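Local coordinates for protein bacteriorhodopsin (Nanosalina sp., PDB 6EYU) that binds retinal and works as an inward proton pump, a xenorhodopsin of the bacteriorhodopsin-like family that moves protons across the membrane, at residues M1-A5 and G185-L189. Residues are numbered along the deposited sequence.
Sequences MVYEA and GIDAL
The first turn of the short N-terminal helix 2-7 lies against a type I beta turn, Ile186 to Leu189, in the loop between helices 157-183 and 198-230. Residues 2-5 are alpha-helical, with Ala5 N donating to Met1 O at 3.0 Å. In the loop, Ile186 is extended (phi/psi -69/119°), Asp187 and Ala188 fill the two central turn positions (-58/-29° and -66/-39°), and Leu189 N closes the turn on Ile186 O at 3.2 Å. The backbones come nearest at Met1 and Ala188, whose CA atoms are 6.2 Å apart, and side chains bridge the gap by apolar packing. Met1, with all three chi angles p, curls so that its sulfur packs on the flank of the turn: SD is 4.0 Å from Ile186 CG2, 3.9 Å from Ala188 CB and 3.7 Å from Ala188 N. Its methyl continues toward the carboxylate, with Met1 CE 3.2 Å from Asp187 OD1, a tight van der Waals touch at the exposed edge. Deeper in, Val2 (chi1 t) rests CG2 against both methyls, 4.0 Å from Ile186 CG2 and 3.8 Å from Ala188 CB; this pair forms a bump that fits the hollow between Met1 SD and Val2 CG2, 5.1 Å apart. About 251 Å² is buried where the N-terminal helix start packs on this loop, at one end of the seven-helix bundle, with the Ile186 side chain about 11 Å from retinal. Val2 and Ile186 both rest on Trp73 of helix 72-93, Val2 and Ala188 on Gln122 of helix 101-124, and Ala5 and Ile186 on Pro198 of helix 198-230.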
loop_
_atom_site.group_PDB
_atom_site.type_symbol
_atom_site.label_atom_id
_atom_site.label_comp_id
_atom_site.label_asym_id
_atom_site.label_seq_id
_atom_site.Cartn_x
_atom_site.Cartn_y
_atom_site.Cartn_z
ATOM N N MET A 1 23.689 -8.921 -3.232
ATOM C CA MET A 1 24.500 -9.289 -4.426
ATOM C C MET A 1 23.706 -10.193 -5.365
ATOM O O MET A 1 24.272 -10.829 -6.254
ATOM C CB MET A 1 25.787 -9.996 -3.996
ATOM C CG MET A 1 25.595 -11.016 -2.884
ATOM S SD MET A 1 24.877 -12.563 -3.469
ATOM C CE MET A 1 26.246 -13.243 -4.403
ATOM N N VAL A 2 22.386 -10.199 -5.203
ATOM C CA VAL A 2 21.536 -11.148 -5.913
ATOM C C VAL A 2 21.622 -10.932 -7.421
ATOM O O VAL A 2 21.856 -11.876 -8.178
ATOM C CB VAL A 2 20.064 -11.024 -5.476
ATOM C CG1 VAL A 2 19.172 -11.871 -6.371
ATOM C CG2 VAL A 2 19.906 -11.433 -4.019
ATOM N N TYR A 3 21.436 -9.689 -7.854
ATOM C CA TYR A 3 21.536 -9.353 -9.270
ATOM C C TYR A 3 22.873 -9.820 -9.836
ATOM O O TYR A 3 22.922 -10.468 -10.881
ATOM C CB TYR A 3 21.384 -7.844 -9.476
ATOM C CG TYR A 3 21.553 -7.406 -10.915
ATOM C CD1 TYR A 3 22.812 -7.126 -11.430
ATOM C CD2 TYR A 3 20.476 -7.418 -11.792
ATOM C CE1 TYR A 3 22.985 -6.815 -12.766
ATOM C CE2 TYR A 3 20.639 -7.105 -13.128
ATOM C CZ TYR A 3 21.894 -6.800 -13.608
ATOM O OH TYR A 3 22.058 -6.470 -14.935
ATOM N N GLU A 4 23.953 -9.493 -9.134
ATOM C CA GLU A 4 25.298 -9.734 -9.642
ATOM C C GLU A 4 25.540 -11.228 -9.833
ATOM O O GLU A 4 26.188 -11.643 -10.794
ATOM C CB GLU A 4 26.340 -9.159 -8.680
ATOM C CG GLU A 4 26.771 -7.740 -9.014
ATOM N N ALA A 5 25.098 -12.021 -8.863
ATOM C CA ALA A 5 25.279 -13.467 -8.912
ATOM C C ALA A 5 24.498 -14.061 -10.079
ATOM O O ALA A 5 24.986 -14.951 -10.776
ATOM C CB ALA A 5 24.831 -14.098 -7.603
ATOM N N GLY A 185 21.710 -21.216 -3.187
ATOM C CA GLY A 185 23.046 -20.909 -2.694
ATOM C C GLY A 185 23.485 -19.508 -3.073
ATOM O O GLY A 185 24.680 -19.221 -3.147
ATOM N N ILE A 186 22.514 -18.633 -3.311
ATOM C CA ILE A 186 22.780 -17.202 -3.398
ATOM C C ILE A 186 23.164 -16.644 -2.032
ATOM O O ILE A 186 22.417 -16.781 -1.063
ATOM C CB ILE A 186 21.553 -16.434 -3.923
ATOM C CG1 ILE A 186 21.379 -16.677 -5.424
ATOM C CG2 ILE A 186 21.700 -14.946 -3.645
ATOM C CD1 ILE A 186 20.016 -16.285 -5.951
ATOM N N ASP A 187 24.375 -16.105 -1.940
ATOM C CA ASP A 187 24.996 -15.825 -0.650
ATOM C C ASP A 187 24.114 -14.898 0.179
ATOM O O ASP A 187 24.075 -14.996 1.405
ATOM C CB ASP A 187 26.373 -15.191 -0.851
ATOM C CG ASP A 187 27.223 -15.948 -1.853
ATOM O OD1 ASP A 187 26.790 -16.084 -3.017
ATOM O OD2 ASP A 187 28.351 -16.345 -1.497
ATOM N N ALA A 188 23.344 -14.056 -0.504
ATOM C CA ALA A 188 22.615 -12.979 0.153
ATOM C C ALA A 188 21.545 -13.535 1.087
ATOM O O ALA A 188 21.271 -12.955 2.139
ATOM C CB ALA A 188 21.985 -12.061 -0.883
ATOM N N LEU A 189 20.878 -14.602 0.659
ATOM C CA LEU A 189 19.766 -15.156 1.426
ATOM C C LEU A 189 20.205 -16.352 2.267
ATOM O O LEU A 189 20.952 -17.210 1.796
ATOM C CB LEU A 189 18.607 -15.549 0.504
ATOM C CG LEU A 189 18.932 -16.371 -0.745
ATOM C CD1 LEU A 189 18.720 -17.854 -0.482
ATOM C CD2 LEU A 189 18.073 -15.910 -1.914
#